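Local coordinates for putative phenazine biosynthesis PhzC/PhzF protein (Clostridium difficile, PDB 4DUN) that is probably an isomerase of the PhzF family, with the two-lobed fold related to diaminopimelate epimerase, though its natural substrate is not established, at residues G19-V24 and N44-A49; Y6-S11 and V252-G257; E199-G204 and S229-I234. All blocks are in the same frame, centred on the assembly; numbering follows the deposited sequence. Where two conformers were deposited one is given.

Contact 1 (G19-V24 and N44-A49); sequences GNPAGV and NLPETA
Two parallel strands meet most closely at G23, where the chain has no side chain and the neighbouring strand can come to a CA-CA separation of 4.3 Å at T48. Two backbone bonds hold G23 there. Its N-H points almost straight at E47 O (3.0 Å) and lies in the plane of that carbonyl; its own O receives A49 N at 2.8 Å, a nearly linear bond (174°) although the donor stands above the G23 carbonyl plane. A side chain on G23 would crowd T48 OG1, which sits beside the T48 backbone N and is hydrogen-bonded to N43 ND2. L45 covers the same face: its CG is anti to the carbonyl carbon, so CD1 reaches G23 N at 3.7 Å, a contact suited to a branched aliphatic tip. This is the closure of a beta-alpha-beta unit, in which strand 20-27 is followed by helix 33-43 and then by strand 47-54 alongside the first. Toward the N-terminal ends of the strands the pairing loosens. The ring of P46 lies against the backbone of P21, CD being 3.6 Å from P21 O, and the two proline rings only graze each other. E47 N is too far from P21 O to bond it; instead a water donates to P21 O and, at 2.8 Å, to E47 OE1. E47, the predicted active-site residue, carries its carboxylate on this loose side, where chi1 (-77°) and chi2 (84°) bend the chain so that OE1 reaches P21 O through the water, while OE2 lies close to a bound buffer molecule.

Contact 2 (Y6-S11 and V252-G257); sequences YYIVDS and VLFMQG
A classic beta bulge interrupts the antiparallel ladder between strand 4-11 and strand 244-259: F254 and M255 both stand opposite I8, and the register shifts by one residue. I8 O takes the N-H of F254 at 2.8 Å, nearly along its C=O axis, and a weak second bond from M255 N at 3.4 Å, while I8 N gives to M255 O. Regular pairs resume beyond the bulge, Y6 with G257 and D10 with V252 each joined by two backbone bonds. Helical-type backbone angles at F254 (-96°, -45°) let its side chain fall on the same face as M255, and the two wrap I8. The F254 ring runs alongside I8 and points the same way, with I8 CB at the ring edge and I8 CG2 3.8 Å from F254 CD2. M255 is bent at chi2 and chi3, which carries its CE across to I8 CD1 and to the Y6 ring; a flexible thioether suits this turn between aliphatic and aromatic neighbours. M255 also packs on M255 of the second subunit, whose strand extends the ladder through M255, Q256 and G257. On the face of Y7 and V9, L253 CD1 comes in plane to the edge of the Y7 ring, which stacks on F86. Q256 is extended and lies beside Y7, its amide plane 32° from the ring, while OE1 bonds K260 NZ of the second subunit. Q256 CG and NE2 each come 3.7 Å from Y7 CE2.

Contact 3 (E199-G204 and S229-I234); sequences EDPVTG and SNRGGI. With SO4 (sulfate ion), chain B.
S229 turns its side chain toward P201 and makes the one direct hydrogen bond between the segments. Its OG occupies the crowded position between backbone N and carbonyl carbon (chi1 56°), from which it donates to P201 O at 2.7 Å, in the carbonyl plane and on a lone pair. The same oxygen accepts the N-H of G232, three residues on, at 2.9 Å, an ST motif that tightens the turn; a hydroxyl suits the place because it can donate to one partner and accept from another at once. E199 approaches S229 from another direction: fully extended, with CG anti to the backbone N, it lays OE2 3.3 Å from S229 CA, while that oxygen is paired in a salt bridge with R190. V202 points toward strand 233-239, and its CG2 rests 3.5 Å from G233 CA; glycine suits the place because a CB there would clash with this methyl. G232 has positive phi, a shape glycine adopts easily. R231 runs past the P201 ring at a distance, and its guanidinium group goes on to G19 O, K18 O and E42 of the second subunit. D200 points away from the turn, toward the pocket between the lobes, where it lies near the nickel ion and the bound buffer molecule. T203 OG1 donates to D200 OD2 at 2.6 Å, from above the carboxylate plane, and G204 N holds a sulfate oxygen, O4. The T203 bond, together with N20 ND2 on D200 OD1, would be expected to stabilise negative charge on D200, while the S229 hydroxyl satisfies P201 O.

How the contacts relate
From the N terminus, strand 4-11 opens the largest loop, which closes only when 252-257 returns beside it in contact 2. Contacts 1 and 3 lie within that loop, one after the other: 19-24 meets 44-49 across a single helix, and much later 199-204 meets 229-234 across helix 207-218 and strand 222-227. None of the three loops cross. Strand 20-27 lies next to strand 4-11, with V24 N reaching Y7 O, so 44-49, 19-24, 6-11 and 252-257 lie side by side in that order. Contact 3, across the cleft, meets contact 1 at G19, through R231 NE and G232 O, and touches contact 2 more loosely, through a long, weak ion pair of R231 with D10.

Contact 1 (G19-V24 and N44-A49)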
loop_
_atom_site.group_PDB
_atom_site.type_symbol
_atom_site.label_atom_id
_atom_site.label_comp_id
_atom_site.label_asym_id
_atom_site.label_seq_id
_atom_site.Cartn_x
_atom_site.Cartn_y
_atom_site.Cartn_z
ATOM N N GLY A 19 15.254 -0.440 3.552
ATOM C CA GLY A 19 15.181 -1.666 2.771
ATOM C C GLY A 19 13.888 -1.852 2.005
ATOM O O GLY A 19 13.143 -0.884 1.775
ATOM N N ASN A 20 13.615 -3.104 1.615
ATOM C CA ASN A 20 12.439 -3.466 0.797
ATOM C C ASN A 20 11.393 -4.202 1.682
ATOM O O ASN A 20 11.673 -5.320 2.140
ATOM C CB ASN A 20 12.892 -4.323 -0.400
ATOM C CG ASN A 20 11.990 -4.184 -1.583
ATOM O OD1 ASN A 20 10.802 -3.923 -1.426
ATOM N ND2 ASN A 20 12.527 -4.325 -2.796
ATOM N N PRO A 21 10.221 -3.573 1.997
ATOM C CA PRO A 21 9.269 -4.217 2.923
ATOM C C PRO A 21 8.436 -5.347 2.299
ATOM O O PRO A 21 7.984 -5.256 1.151
ATOM C CB PRO A 21 8.377 -3.056 3.384
ATOM C CG PRO A 21 8.361 -2.122 2.207
ATOM C CD PRO A 21 9.725 -2.259 1.535
ATOM N N ALA A 22 8.234 -6.423 3.072
ATOM C CA ALA A 22 7.393 -7.545 2.637
ATOM C C ALA A 22 6.517 -8.027 3.775
ATOM O O ALA A 22 6.917 -7.974 4.939
ATOM C CB ALA A 22 8.257 -8.704 2.138
ATOM N N GLY A 23 5.330 -8.505 3.430
ATOM C CA GLY A 23 4.469 -9.230 4.353
ATOM C C GLY A 23 4.905 -10.686 4.253
ATOM O O GLY A 23 5.343 -11.130 3.187
ATOM N N VAL A 24 4.871 -11.435 5.357
ATOM C CA VAL A 24 5.234 -12.855 5.369
ATOM C C VAL A 24 4.160 -13.585 6.168
ATOM O O VAL A 24 4.044 -13.366 7.378
ATOM C CB VAL A 24 6.661 -13.173 5.942
ATOM C CG1 VAL A 24 6.947 -14.685 5.871
ATOM C CG2 VAL A 24 7.764 -12.388 5.222
ATOM N N ASN A 44 -1.511 -4.635 1.038
ATOM C CA ASN A 44 -1.073 -3.568 0.136
ATOM C C ASN A 44 0.452 -3.321 0.210
ATOM O O ASN A 44 0.936 -2.241 -0.145
ATOM C CB ASN A 44 -1.839 -2.252 0.375
ATOM C CG ASN A 44 -1.815 -1.380 -0.853
ATOM O OD1 ASN A 44 -1.904 -1.882 -1.991
ATOM N ND2 ASN A 44 -1.591 -0.082 -0.660
ATOM N N LEU A 45 1.207 -4.334 0.657
ATOM C CA LEU A 45 2.656 -4.245 0.665
ATOM C C LEU A 45 3.170 -4.686 -0.728
ATOM O O LEU A 45 2.449 -5.390 -1.434
ATOM C CB LEU A 45 3.260 -5.070 1.821
ATOM C CG LEU A 45 2.997 -4.508 3.223
ATOM C CD1 LEU A 45 3.452 -5.488 4.303
ATOM C CD2 LEU A 45 3.668 -3.132 3.407
ATOM N N PRO A 46 4.379 -4.248 -1.161
ATOM C CA PRO A 46 4.868 -4.595 -2.518
ATOM C C PRO A 46 4.711 -6.086 -2.851
ATOM O O PRO A 46 4.278 -6.443 -3.954
ATOM C CB PRO A 46 6.334 -4.181 -2.472
ATOM C CG PRO A 46 6.338 -2.999 -1.526
ATOM C CD PRO A 46 5.340 -3.366 -0.449
ATOM N N GLU A 47 4.988 -6.940 -1.858
ATOM C CA GLU A 47 4.719 -8.373 -1.925
ATOM C C GLU A 47 4.326 -8.899 -0.562
ATOM O O GLU A 47 4.818 -8.397 0.465
ATOM C CB GLU A 47 5.949 -9.185 -2.412
ATOM C CG GLU A 47 6.244 -9.134 -3.908
ATOM C CD GLU A 47 7.049 -7.942 -4.391
ATOM O OE1 GLU A 47 7.608 -7.196 -3.550
ATOM O OE2 GLU A 47 7.086 -7.730 -5.625
ATOM N N THR A 48 3.473 -9.942 -0.558
ATOM C CA THR A 48 3.203 -10.806 0.592
ATOM C C THR A 48 3.695 -12.187 0.192
ATOM O O THR A 48 3.255 -12.736 -0.833
ATOM C CB THR A 48 1.731 -10.822 1.062
ATOM O OG1 THR A 48 1.405 -9.505 1.496
ATOM C CG2 THR A 48 1.515 -11.802 2.235
ATOM N N ALA A 49 4.605 -12.740 1.002
ATOM C CA ALA A 49 5.154 -14.088 0.856
ATOM C C ALA A 49 4.309 -15.056 1.685
ATOM O O ALA A 49 3.885 -14.709 2.796
ATOM C CB ALA A 49 6.606 -14.118 1.320
HETATM O O HOH W 1 8.529 -7.250 -0.873
#

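Contact 2 (Y6-S11 and V252-G257)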
loop_
_atom_site.group_PDB
_atom_site.type_symbol
_atom_site.label_atom_id
_atom_site.label_comp_id
_atom_site.label_asym_id
_atom_site.label_seq_id
_atom_site.Cartn_x
_atom_site.Cartn_y
_atom_site.Cartn_z
ATOM N N TYR A 6 1.563 -13.772 10.995
ATOM C CA TYR A 6 1.827 -12.760 9.972
ATOM C C TYR A 6 2.870 -11.772 10.482
ATOM O O TYR A 6 2.844 -11.374 11.656
ATOM C CB TYR A 6 0.513 -12.049 9.555
ATOM C CG TYR A 6 0.745 -10.973 8.517
ATOM C CD1 TYR A 6 1.203 -11.294 7.242
ATOM C CD2 TYR A 6 0.626 -9.623 8.844
ATOM C CE1 TYR A 6 1.521 -10.304 6.313
ATOM C CE2 TYR A 6 0.934 -8.626 7.922
ATOM C CZ TYR A 6 1.389 -8.972 6.659
ATOM O OH TYR A 6 1.680 -8.001 5.738
ATOM N N TYR A 7 3.816 -11.424 9.600
ATOM C CA TYR A 7 4.962 -10.584 9.900
ATOM C C TYR A 7 5.189 -9.574 8.810
ATOM O O TYR A 7 5.043 -9.904 7.629
ATOM C CB TYR A 7 6.249 -11.460 10.005
ATOM C CG TYR A 7 6.150 -12.624 10.964
ATOM C CD1 TYR A 7 5.604 -13.842 10.561
ATOM C CD2 TYR A 7 6.629 -12.523 12.267
ATOM C CE1 TYR A 7 5.489 -14.916 11.450
ATOM C CE2 TYR A 7 6.539 -13.594 13.156
ATOM C CZ TYR A 7 5.973 -14.788 12.743
ATOM O OH TYR A 7 5.891 -15.838 13.628
ATOM N N ILE A 8 5.600 -8.364 9.188
ATOM C CA ILE A 8 6.042 -7.335 8.244
ATOM C C ILE A 8 7.528 -7.169 8.495
ATOM O O ILE A 8 7.923 -6.848 9.614
ATOM C CB ILE A 8 5.294 -5.985 8.323
ATOM C CG1 ILE A 8 3.787 -6.161 8.042
ATOM C CG2 ILE A 8 5.951 -4.988 7.332
ATOM C CD1 ILE A 8 2.932 -4.899 8.365
ATOM N N VAL A 9 8.344 -7.429 7.473
ATOM C CA VAL A 9 9.804 -7.439 7.585
ATOM C C VAL A 9 10.420 -6.548 6.527
ATOM O O VAL A 9 10.018 -6.623 5.361
ATOM C CB VAL A 9 10.311 -8.916 7.416
ATOM C CG1 VAL A 9 11.845 -9.013 7.372
ATOM C CG2 VAL A 9 9.735 -9.835 8.497
ATOM N N ASP A 10 11.458 -5.782 6.916
ATOM C CA ASP A 10 12.249 -4.954 5.989
ATOM C C ASP A 10 13.504 -5.730 5.583
ATOM O O ASP A 10 14.331 -6.031 6.444
ATOM C CB ASP A 10 12.623 -3.607 6.657
ATOM C CG ASP A 10 11.408 -2.751 7.001
ATOM O OD1 ASP A 10 10.308 -3.023 6.446
ATOM O OD2 ASP A 10 11.542 -1.851 7.850
ATOM N N SER A 11 13.641 -6.044 4.285
ATOM C CA SER A 11 14.787 -6.803 3.758
ATOM C C SER A 11 15.895 -5.877 3.319
ATOM O O SER A 11 15.607 -4.799 2.800
ATOM C CB SER A 11 14.362 -7.685 2.592
ATOM O OG SER A 11 13.398 -8.620 3.042
ATOM N N VAL A 252 14.933 -6.641 9.297
ATOM C CA VAL A 252 14.399 -6.057 10.537
ATOM C C VAL A 252 12.895 -6.370 10.635
ATOM O O VAL A 252 12.175 -6.214 9.648
ATOM C CB VAL A 252 14.622 -4.513 10.628
ATOM C CG1 VAL A 252 14.166 -3.973 11.988
ATOM C CG2 VAL A 252 16.068 -4.118 10.371
ATOM N N LEU A 253 12.416 -6.737 11.830
ATOM C CA LEU A 253 10.981 -6.992 12.061
ATOM C C LEU A 253 10.279 -5.687 12.389
ATOM O O LEU A 253 10.680 -4.993 13.322
ATOM C CB LEU A 253 10.782 -8.004 13.214
ATOM C CG LEU A 253 9.325 -8.341 13.584
ATOM C CD1 LEU A 253 8.629 -9.075 12.454
ATOM C CD2 LEU A 253 9.259 -9.125 14.873
ATOM N N PHE A 254 9.198 -5.373 11.655
ATOM C CA PHE A 254 8.390 -4.189 11.947
ATOM C C PHE A 254 7.177 -4.557 12.807
ATOM O O PHE A 254 6.861 -3.855 13.762
ATOM C CB PHE A 254 7.915 -3.495 10.638
ATOM C CG PHE A 254 6.816 -2.469 10.854
ATOM C CD1 PHE A 254 7.052 -1.315 11.601
ATOM C CD2 PHE A 254 5.553 -2.650 10.291
ATOM C CE1 PHE A 254 6.044 -0.354 11.776
ATOM C CE2 PHE A 254 4.544 -1.686 10.463
ATOM C CZ PHE A 254 4.796 -0.551 11.210
ATOM N N MET A 255 6.480 -5.640 12.454
ATOM C CA MET A 255 5.221 -5.974 13.097
ATOM C C MET A 255 5.041 -7.488 13.088
ATOM O O MET A 255 5.366 -8.139 12.092
ATOM C CB MET A 255 4.081 -5.264 12.298
ATOM C CG MET A 255 2.714 -5.215 12.996
ATOM S SD MET A 255 1.794 -6.787 12.969
ATOM C CE MET A 255 1.784 -7.143 11.186
ATOM N N GLN A 256 4.560 -8.040 14.196
ATOM C CA GLN A 256 4.255 -9.467 14.340
ATOM C C GLN A 256 2.800 -9.593 14.803
ATOM O O GLN A 256 2.410 -8.955 15.771
ATOM C CB GLN A 256 5.226 -10.144 15.318
ATOM C CG GLN A 256 4.826 -11.555 15.753
ATOM C CD GLN A 256 5.809 -12.189 16.716
ATOM O OE1 GLN A 256 6.619 -11.522 17.375
ATOM N NE2 GLN A 256 5.758 -13.505 16.804
ATOM N N GLY A 257 2.014 -10.393 14.097
ATOM C CA GLY A 257 0.614 -10.578 14.438
ATOM C C GLY A 257 -0.017 -11.830 13.883
ATOM O O GLY A 257 0.677 -12.783 13.522
#

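Contact 3 (E199-G204 and S229-I234)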
loop_
_atom_site.group_PDB
_atom_site.type_symbol
_atom_site.label_atom_id
_atom_site.label_comp_id
_atom_site.label_asym_id
_atom_site.label_seq_id
_atom_site.Cartn_x
_atom_site.Cartn_y
_atom_site.Cartn_z
ATOM N N GLU A 199 10.143 3.081 -8.131
ATOM C CA GLU A 199 11.557 2.804 -7.929
ATOM C C GLU A 199 11.662 1.656 -6.930
ATOM O O GLU A 199 11.067 1.711 -5.859
ATOM C CB GLU A 199 12.298 4.051 -7.441
ATOM C CG GLU A 199 13.719 3.734 -7.023
ATOM C CD GLU A 199 14.537 4.923 -6.569
ATOM O OE1 GLU A 199 13.986 6.042 -6.465
ATOM O OE2 GLU A 199 15.739 4.722 -6.295
ATOM N N ASP A 200 12.389 0.604 -7.289
ATOM C CA ASP A 200 12.517 -0.549 -6.399
ATOM C C ASP A 200 13.404 -0.177 -5.189
ATOM O O ASP A 200 14.504 0.327 -5.388
ATOM C CB ASP A 200 13.150 -1.698 -7.188
ATOM C CG ASP A 200 12.902 -3.086 -6.647
ATOM O OD1 ASP A 200 11.980 -3.252 -5.787
ATOM O OD2 ASP A 200 13.571 -4.014 -7.116
ATOM N N PRO A 201 12.928 -0.367 -3.936
ATOM C CA PRO A 201 13.753 -0.001 -2.766
ATOM C C PRO A 201 15.122 -0.704 -2.750
ATOM O O PRO A 201 16.138 -0.040 -2.554
ATOM C CB PRO A 201 12.879 -0.421 -1.579
ATOM C CG PRO A 201 11.463 -0.293 -2.124
ATOM C CD PRO A 201 11.605 -0.868 -3.515
ATOM N N VAL A 202 15.150 -2.031 -2.930
ATOM C CA VAL A 202 16.388 -2.833 -2.955
ATOM C C VAL A 202 16.179 -3.971 -3.940
ATOM O O VAL A 202 15.160 -4.664 -3.866
ATOM C CB VAL A 202 16.886 -3.394 -1.582
ATOM C CG1 VAL A 202 18.363 -3.784 -1.674
ATOM C CG2 VAL A 202 16.684 -2.403 -0.441
ATOM N N THR A 203 17.138 -4.166 -4.846
ATOM C CA THR A 203 17.043 -5.202 -5.870
ATOM C C THR A 203 18.224 -6.164 -5.770
ATOM O O THR A 203 19.364 -5.763 -5.988
ATOM C CB THR A 203 17.008 -4.540 -7.272
ATOM O OG1 THR A 203 16.134 -3.406 -7.268
ATOM C CG2 THR A 203 16.617 -5.535 -8.398
ATOM N N GLY A 204 17.951 -7.422 -5.459
ATOM C CA GLY A 204 19.028 -8.404 -5.402
ATOM C C GLY A 204 19.554 -8.806 -6.771
ATOM O O GLY A 204 20.766 -8.838 -6.984
ATOM N N SER A 229 17.716 4.265 -2.996
ATOM C CA SER A 229 16.285 4.549 -3.044
ATOM C C SER A 229 15.959 5.417 -1.821
ATOM O O SER A 229 16.816 5.547 -0.938
ATOM C CB SER A 229 15.496 3.237 -3.001
ATOM O OG SER A 229 15.875 2.508 -1.840
ATOM N N ASN A 230 14.731 5.940 -1.735
ATOM C CA ASN A 230 14.241 6.735 -0.599
ATOM C C ASN A 230 14.478 5.962 0.712
ATOM O O ASN A 230 15.081 6.492 1.642
ATOM C CB ASN A 230 12.737 7.033 -0.795
ATOM C CG ASN A 230 12.107 7.904 0.267
ATOM O OD1 ASN A 230 12.750 8.776 0.873
ATOM N ND2 ASN A 230 10.820 7.693 0.504
ATOM N N ARG A 231 14.071 4.680 0.741
ATOM C CA ARG A 231 14.240 3.816 1.910
ATOM C C ARG A 231 15.709 3.404 2.082
ATOM O O ARG A 231 16.227 3.454 3.201
ATOM C CB ARG A 231 13.323 2.590 1.808
ATOM C CG ARG A 231 11.822 2.965 1.892
ATOM C CD ARG A 231 10.929 1.739 1.748
ATOM N NE ARG A 231 11.171 0.770 2.817
ATOM C CZ ARG A 231 10.430 0.626 3.911
ATOM N NH1 ARG A 231 9.344 1.372 4.092
ATOM N NH2 ARG A 231 10.757 -0.275 4.823
ATOM N N GLY A 232 16.351 3.046 0.973
ATOM C CA GLY A 232 17.764 2.684 0.914
ATOM C C GLY A 232 18.058 1.261 1.317
ATOM O O GLY A 232 17.407 0.697 2.199
ATOM N N GLY A 233 19.044 0.678 0.660
ATOM C CA GLY A 233 19.449 -0.683 0.972
ATOM C C GLY A 233 20.945 -0.862 0.971
ATOM O O GLY A 233 21.661 -0.105 0.320
ATOM N N ILE A 234 21.413 -1.837 1.750
ATOM C CA ILE A 234 22.820 -2.211 1.818
ATOM C C ILE A 234 22.903 -3.668 1.409
ATOM O O ILE A 234 22.158 -4.499 1.934
ATOM C CB ILE A 234 23.448 -1.944 3.213
ATOM C CG1 ILE A 234 23.425 -0.418 3.575
ATOM C CG2 ILE A 234 24.862 -2.545 3.301
ATOM C CD1 ILE A 234 24.384 0.526 2.696
HETATM S S SO4 B . 15.524 -9.798 -6.470
HETATM O O1 SO4 B . 14.172 -10.266 -6.731
HETATM O O2 SO4 B . 16.495 -10.915 -6.462
HETATM O O3 SO4 B . 15.859 -8.883 -7.517
HETATM O O4 SO4 B . 15.559 -9.162 -5.163
HETATM O O HOH W 2 13.050 5.946 -3.932
#